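Ribokinase (Arabidopsis thaliana, PDB 6ILS) phosphorylates D-ribose at O-5 with ATP and magnesium, giving the ribose 5-phosphate used for nucleotide and amino-acid synthesis or the pentose phosphate pathway. Local coordinates at residues 202-207 with 230-235; 209-214 with 220-225; 45-50 with 294-299. All blocks are in the same frame, centred on the assembly; numbering follows the deposited sequence.

Contact 1. Residues 202-207 with 230-235; sequences ETFEQI and GSALFI
The capped first turn of helix 204-216 meets strand 231-235, near one edge of the large mixed sheet of the PfkB carbohydrate kinase fold, through a pair of phenylalanines. The backbones stand well apart, with the CA atoms of Phe-204 and Ala-232 separated by 9.8 Å, and the phenylalanine side chains fill the distance between them. Phe-204 and Phe-234 reach out from opposite directions and make their closest approach where Phe-204 CZ stands 3.7 Å from Phe-234 CZ. Their planes are inclined by only 24°, yet the rings are slid so far past one another that they hardly overlap, the centroids being 5.7 Å apart. The Phe-204 ring gets there because CG lies opposite the backbone N (chi1 -169°), which swings it off the helix to the strand. At its edge, near the ring plane, CE1 rests 4.2 Å from Ala-232 CB. Ile-207, one turn further on, crosses Phe-234 at about a right angle and brings CG2 to 4.1 Å from the same CZ. Gln-242 of strand 241-243 flanks both Phe-204 and Ala-232, while Val-224 and Pro-240 pack on Phe-234. Just before the strand, Gly-230 touches ATP. No hydrogen bond crosses between the segments; the polar groups serve the helix end instead. Thr-203 and Gln-206 form a capping box: Gln-206 N donates to Thr-203 OG1, Thr-203 N gives a weak return bond to Gln-206 OE1, and Glu-202 N also donates to Gln-206 OE1, at 2.8 Å.

Contact 2. Residues 209-214 with 220-225; sequences QAVAKC and KQVLVK. With ATP (adenosine-5'-triphosphate), chain E.
Val-211 and Cys-214 of helix 204-216 lie against Val-222 and Val-224 of strand 221-225, the two halves of a helix-to-strand connection in the alpha/beta core of the kinase. Helix and strand run roughly antiparallel, at 143°, with their axes 9.0 Å apart. The tight part is a small interlocking of methyl groups. Val-222 turns CG2 into the helix, where it fits between two residues one turn apart: Cys-214 CB at 3.9 Å and Val-211 CG1 at 4.1 Å. Both branches of Val-211 are engaged. With CG1 opposite the backbone N (chi1 167°), that methyl faces Val-222, and CG2 is left to meet Val-224 CG2 at 3.9 Å. Leu-193 and Leu-196 of helix 190-197 close over Cys-214, and Phe-234 of the adjoining strand packs on Val-211 and Val-224. On the loose side Ala-212 points away from the strand and Gln-209 is exposed, as is Lys-220 at the start of the strand. At the strand's C-terminal end Lys-225 leads its chain along the ATP phosphates, CE coming to 3.5 Å from ATP O1G, while NZ forms a salt bridge with Asp-167 and hydrogen bonds to Ser-187 O and Thr-262 OG1. The chemistry thus changes along the strand: close-packed aliphatic carbon fastens its helix-facing side, and at its C-terminal end three polar partners grip the ammonium group, which is consistent with the lysine chain being held beside the triphosphate.

Contact 3. Residues 45-50 with 294-299; sequences QAACGA and GAIPSM. With NA (sodium ion), chain G.
Two bends in Met-299, at chi2 (79°) and chi3 (59°), curl its thioether over the backbone of Cys-48 and return CE to the neighbouring Ala-47, 3.9 Å from its CB. The fit is tight. Met-299 CG lies only 3.2 Å from Cys-48 CA, less than usual van der Waals contact, and SD follows at 3.6 Å from Cys-48 CB. Ala-47, by contrast, presents one methyl to a branched neighbour: Ile-296 lays CG1, CG2 and CD1 around it, CG2 at 3.9 Å from Ala-47 CB. Small residues on the helix thus let the loop come close, and the CA atoms of Cys-48 and Met-299 are 5.6 Å apart. Behind this apolar seam the same loop holds the monovalent cation site that ribokinases use for potassium, occupied here by sodium. Gly-294 O binds the ion at 2.9 Å, alongside backbone oxygens of Asp-253, Thr-255, Cys-289 and Val-292. Ser-298 N donates to Ala-295 O, closing the short 3-10 turn between the ion and Met-299. The segment 294-299 lies between helices 275-289 and 302-312 in the chain. Lys-51 ties it to the end of helix 41-51 through hydrogen bonds to Ile-296 O and Met-299 O. Around the seam, Leu-75 of helix 66-75 packs on Ala-47 and Ile-296, and Thr-260 of helix 257-270 on Cys-48 and Met-299.

In the fold
All three contacts are buried and none relies on a hydrogen bond between its segments, yet they illustrate different ways of joining elements. Contacts 1 and 2 share helix 204-216 and neighbouring strands of the large sheet; their centres are 8 Å apart, and Phe-234 CB of contact 1 meets Val-211 CG1 of contact 2. Phenylalanine side chains fill the distance between backbones at the partly exposed helix start, whereas short valines suffice further along. Contact 3, centred 26 Å from each, is closer to the middle of the chain and joins helix to loop through alanine, cysteine, isoleucine and methionine. Contacts 1 and 2 border the ATP pocket, contact 3 the cation site.

Contact 1. Residues 202-207 with 230-235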
# COMPACT_ATOMS: atom_id res chain seq x y z
N GLU B 202 21.94 25.56 14.33
CA GLU B 202 22.39 26.07 13.04
C GLU B 202 23.92 26.14 12.95
O GLU B 202 24.47 26.25 11.86
CB GLU B 202 21.78 27.45 12.77
N THR B 203 24.59 26.09 14.10
CA THR B 203 26.06 26.16 14.15
C THR B 203 26.62 25.09 15.07
O THR B 203 25.90 24.59 15.94
CB THR B 203 26.56 27.52 14.66
OG1 THR B 203 26.19 27.68 16.04
CG2 THR B 203 25.97 28.65 13.83
N PHE B 204 27.90 24.76 14.91
CA PHE B 204 28.49 23.72 15.75
C PHE B 204 28.51 24.12 17.22
O PHE B 204 28.36 23.28 18.10
CB PHE B 204 29.90 23.35 15.30
CG PHE B 204 30.42 22.11 15.96
CD1 PHE B 204 30.01 20.85 15.54
CD2 PHE B 204 31.30 22.19 17.03
CE1 PHE B 204 30.49 19.69 16.16
CE2 PHE B 204 31.78 21.04 17.66
CZ PHE B 204 31.37 19.80 17.22
N GLU B 205 28.74 25.41 17.49
CA GLU B 205 28.65 25.89 18.86
C GLU B 205 27.26 25.62 19.44
O GLU B 205 27.13 25.10 20.54
CB GLU B 205 28.97 27.38 18.94
CG GLU B 205 28.81 27.96 20.34
CD GLU B 205 29.84 27.42 21.32
OE1 GLU B 205 30.89 26.90 20.88
OE2 GLU B 205 29.59 27.52 22.55
N GLN B 206 26.23 25.99 18.68
CA GLN B 206 24.85 25.74 19.09
C GLN B 206 24.58 24.25 19.31
O GLN B 206 23.96 23.85 20.29
CB GLN B 206 23.88 26.30 18.05
CG GLN B 206 23.76 27.82 18.09
CD GLN B 206 22.85 28.40 17.03
OE1 GLN B 206 22.55 27.75 16.02
NE2 GLN B 206 22.41 29.64 17.24
N ILE B 207 25.06 23.43 18.38
CA ILE B 207 24.89 21.98 18.50
C ILE B 207 25.56 21.47 19.78
O ILE B 207 24.97 20.71 20.52
CB ILE B 207 25.45 21.25 17.27
CG1 ILE B 207 24.57 21.55 16.05
CG2 ILE B 207 25.56 19.76 17.52
CD1 ILE B 207 25.18 21.14 14.71
N GLY B 230 28.08 15.79 7.74
CA GLY B 230 28.64 14.62 8.39
C GLY B 230 28.01 14.24 9.72
O GLY B 230 26.80 14.05 9.82
N SER B 231 28.85 14.10 10.73
CA SER B 231 28.38 13.62 12.01
C SER B 231 29.35 14.02 13.11
O SER B 231 30.45 14.49 12.84
CB SER B 231 28.23 12.10 11.97
OG SER B 231 29.50 11.47 11.81
N ALA B 232 28.93 13.83 14.35
CA ALA B 232 29.85 14.04 15.46
C ALA B 232 29.41 13.20 16.65
O ALA B 232 28.21 12.98 16.84
CB ALA B 232 29.94 15.53 15.83
N LEU B 233 30.38 12.72 17.41
CA LEU B 233 30.14 11.93 18.60
C LEU B 233 30.59 12.72 19.81
O LEU B 233 31.79 13.01 19.97
CB LEU B 233 30.86 10.59 18.55
CG LEU B 233 30.68 9.69 19.78
CD1 LEU B 233 29.22 9.23 19.93
CD2 LEU B 233 31.60 8.49 19.70
N PHE B 234 29.63 13.09 20.65
CA PHE B 234 29.92 13.77 21.91
C PHE B 234 29.85 12.79 23.05
O PHE B 234 28.86 12.08 23.21
CB PHE B 234 28.93 14.91 22.18
CG PHE B 234 28.92 15.99 21.15
CD1 PHE B 234 28.24 15.83 19.94
CD2 PHE B 234 29.56 17.20 21.39
CE1 PHE B 234 28.22 16.83 19.00
CE2 PHE B 234 29.54 18.21 20.44
CZ PHE B 234 28.87 18.03 19.25
N ILE B 235 30.91 12.74 23.85
CA ILE B 235 30.93 11.93 25.06
C ILE B 235 31.20 12.85 26.24
O ILE B 235 32.13 13.65 26.20
CB ILE B 235 31.99 10.84 24.98
CG1 ILE B 235 31.74 9.94 23.76
CG2 ILE B 235 32.03 10.03 26.27
CD1 ILE B 235 32.80 8.90 23.56

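Contact 2. Residues 209-214 with 220-225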
# COMPACT_ATOMS: atom_id res chain seq x y z
N GLN B 209 26.09 23.05 22.50
CA GLN B 209 25.32 23.49 23.66
C GLN B 209 23.98 22.75 23.74
O GLN B 209 23.47 22.49 24.83
CB GLN B 209 25.11 25.00 23.61
CG GLN B 209 26.40 25.77 23.91
CD GLN B 209 27.22 25.12 25.01
OE1 GLN B 209 26.84 25.13 26.18
NE2 GLN B 209 28.36 24.54 24.63
N ALA B 210 23.42 22.39 22.59
CA ALA B 210 22.22 21.56 22.61
C ALA B 210 22.57 20.20 23.21
O ALA B 210 21.79 19.64 23.98
CB ALA B 210 21.63 21.43 21.21
N VAL B 211 23.76 19.69 22.87
CA VAL B 211 24.25 18.42 23.40
C VAL B 211 24.54 18.50 24.90
O VAL B 211 24.28 17.55 25.65
CB VAL B 211 25.53 17.95 22.63
CG1 VAL B 211 26.22 16.81 23.38
CG2 VAL B 211 25.18 17.53 21.18
N ALA B 212 25.10 19.62 25.34
CA ALA B 212 25.30 19.85 26.77
C ALA B 212 23.96 19.73 27.51
O ALA B 212 23.89 19.15 28.59
CB ALA B 212 25.96 21.21 27.02
N LYS B 213 22.90 20.28 26.92
CA LYS B 213 21.55 20.09 27.45
C LYS B 213 21.19 18.60 27.52
O LYS B 213 20.60 18.16 28.50
CB LYS B 213 20.52 20.82 26.59
N CYS B 214 21.57 17.83 26.50
CA CYS B 214 21.34 16.39 26.53
C CYS B 214 22.11 15.73 27.66
O CYS B 214 21.61 14.80 28.29
CB CYS B 214 21.72 15.72 25.19
SG CYS B 214 20.70 16.23 23.84
N LYS B 220 24.96 10.36 28.45
CA LYS B 220 26.42 10.48 28.44
C LYS B 220 27.00 10.64 27.04
O LYS B 220 28.04 11.29 26.86
CB LYS B 220 27.07 9.26 29.09
CG LYS B 220 26.65 9.01 30.53
CD LYS B 220 27.19 10.06 31.47
CE LYS B 220 26.61 9.89 32.87
NZ LYS B 220 25.19 10.36 32.97
N GLN B 221 26.35 10.02 26.05
CA GLN B 221 26.89 10.00 24.69
C GLN B 221 25.83 10.37 23.69
O GLN B 221 24.70 9.87 23.74
CB GLN B 221 27.46 8.62 24.34
CG GLN B 221 28.48 8.12 25.31
CD GLN B 221 29.26 6.94 24.76
OE1 GLN B 221 29.22 6.67 23.56
NE2 GLN B 221 29.99 6.26 25.63
N VAL B 222 26.17 11.29 22.79
CA VAL B 222 25.24 11.73 21.78
C VAL B 222 25.94 11.63 20.41
O VAL B 222 27.02 12.18 20.21
CB VAL B 222 24.75 13.16 22.03
CG1 VAL B 222 23.70 13.57 20.99
CG2 VAL B 222 24.17 13.29 23.48
N LEU B 223 25.32 10.88 19.52
CA LEU B 223 25.79 10.67 18.14
C LEU B 223 24.95 11.54 17.22
O LEU B 223 23.84 11.16 16.84
CB LEU B 223 25.67 9.17 17.77
CG LEU B 223 26.05 8.76 16.34
CD1 LEU B 223 27.54 9.01 16.16
CD2 LEU B 223 25.72 7.28 16.12
N VAL B 224 25.43 12.73 16.89
CA VAL B 224 24.62 13.64 16.11
C VAL B 224 24.85 13.50 14.60
O VAL B 224 25.98 13.57 14.13
CB VAL B 224 24.89 15.11 16.50
CG1 VAL B 224 23.88 16.02 15.82
CG2 VAL B 224 24.81 15.28 18.02
N LYS B 225 23.76 13.27 13.86
CA LYS B 225 23.81 13.18 12.41
C LYS B 225 23.59 14.56 11.80
O LYS B 225 22.61 15.23 12.10
CB LYS B 225 22.77 12.17 11.91
CG LYS B 225 23.05 10.75 12.41
CD LYS B 225 21.84 9.78 12.31
CE LYS B 225 20.77 10.14 13.36
NZ LYS B 225 20.06 8.92 13.91
PG ATP E . 18.50 11.31 9.45
O1G ATP E . 18.43 10.69 10.80
O2G ATP E . 18.01 10.33 8.39
O3G ATP E . 17.63 12.52 9.36
PB ATP E . 20.51 13.02 8.49
O1B ATP E . 21.98 13.03 8.46
O2B ATP E . 20.08 14.22 9.19
O3B ATP E . 20.04 11.70 9.23
PA ATP E . 20.35 12.86 5.59
O1A ATP E . 20.79 14.21 5.05
O2A ATP E . 19.28 12.28 4.70
O3A ATP E . 19.77 13.03 7.05
O5' ATP E . 21.57 11.89 5.59
C5' ATP E . 21.46 10.59 6.15
C4' ATP E . 22.92 9.97 6.20
O4' ATP E . 23.53 9.99 4.79
C3' ATP E . 23.65 10.70 6.92
O3' ATP E . 24.58 9.89 7.67
C2' ATP E . 24.53 11.67 5.89
O2' ATP E . 25.73 12.08 6.61
C1' ATP E . 24.73 10.97 4.85
N9 ATP E . 24.61 11.80 3.64
C8 ATP E . 23.77 12.74 3.12
N7 ATP E . 24.27 13.11 1.91
C5 ATP E . 25.41 12.40 1.68
C6 ATP E . 26.31 12.39 0.62
N6 ATP E . 26.26 13.18 -0.58
N1 ATP E . 27.37 11.58 0.65
C2 ATP E . 27.58 10.75 1.73
N3 ATP E . 26.71 10.74 2.78
C4 ATP E . 25.62 11.58 2.75

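Contact 3. Residues 45-50 with 294-299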
# COMPACT_ATOMS: atom_id res chain seq x y z
N GLN B 45 17.29 -0.74 10.13
CA GLN B 45 18.49 -0.89 10.93
C GLN B 45 18.90 -2.35 11.07
O GLN B 45 20.09 -2.67 11.00
CB GLN B 45 18.27 -0.20 12.29
CG GLN B 45 18.17 1.30 12.06
CD GLN B 45 17.96 2.10 13.33
OE1 GLN B 45 18.12 1.59 14.44
NE2 GLN B 45 17.61 3.37 13.17
N ALA B 46 17.92 -3.25 11.22
CA ALA B 46 18.23 -4.67 11.30
C ALA B 46 18.78 -5.18 9.97
O ALA B 46 19.75 -5.94 9.94
CB ALA B 46 16.98 -5.48 11.69
N ALA B 47 18.15 -4.77 8.87
CA ALA B 47 18.66 -5.16 7.55
C ALA B 47 20.11 -4.72 7.35
O ALA B 47 20.95 -5.48 6.83
CB ALA B 47 17.79 -4.61 6.44
N CYS B 48 20.41 -3.50 7.78
CA CYS B 48 21.78 -3.00 7.67
C CYS B 48 22.77 -3.85 8.44
O CYS B 48 23.79 -4.28 7.90
CB CYS B 48 21.82 -1.55 8.16
SG CYS B 48 23.48 -0.86 8.21
N GLY B 49 22.47 -4.09 9.71
CA GLY B 49 23.31 -4.92 10.54
C GLY B 49 23.57 -6.27 9.91
O GLY B 49 24.70 -6.71 9.83
N ALA B 50 22.50 -6.92 9.45
CA ALA B 50 22.59 -8.25 8.82
C ALA B 50 23.48 -8.22 7.57
O ALA B 50 24.33 -9.06 7.44
CB ALA B 50 21.22 -8.76 8.48
N GLY B 294 15.76 3.08 -2.72
CA GLY B 294 15.12 2.21 -1.75
C GLY B 294 15.91 2.15 -0.45
O GLY B 294 17.10 2.45 -0.43
N ALA B 295 15.26 1.77 0.65
CA ALA B 295 15.96 1.66 1.93
C ALA B 295 16.73 0.35 2.02
O ALA B 295 17.95 0.31 1.83
CB ALA B 295 14.98 1.79 3.10
N ILE B 296 16.02 -0.73 2.31
CA ILE B 296 16.64 -2.03 2.48
C ILE B 296 17.40 -2.54 1.22
O ILE B 296 18.49 -3.09 1.36
CB ILE B 296 15.59 -3.04 2.97
CG1 ILE B 296 15.16 -2.62 4.39
CG2 ILE B 296 16.13 -4.47 2.96
CD1 ILE B 296 14.25 -3.62 5.15
N PRO B 297 16.88 -2.30 -0.00
CA PRO B 297 17.68 -2.63 -1.19
C PRO B 297 19.03 -1.91 -1.30
O PRO B 297 19.92 -2.43 -1.95
CB PRO B 297 16.77 -2.20 -2.35
CG PRO B 297 15.41 -2.31 -1.82
CD PRO B 297 15.49 -1.95 -0.37
N SER B 298 19.17 -0.74 -0.68
CA SER B 298 20.39 0.05 -0.81
C SER B 298 21.46 -0.27 0.24
O SER B 298 22.55 0.29 0.20
CB SER B 298 20.07 1.55 -0.73
OG SER B 298 19.69 1.89 0.60
N MET B 299 21.13 -1.13 1.19
CA MET B 299 22.10 -1.42 2.27
C MET B 299 23.35 -2.08 1.70
O MET B 299 23.24 -3.04 0.99
CB MET B 299 21.53 -2.28 3.38
CG MET B 299 21.81 -1.67 4.72
SD MET B 299 20.64 -0.35 4.97
CE MET B 299 19.18 -1.35 4.84
NA NA G . 18.97 4.68 -0.36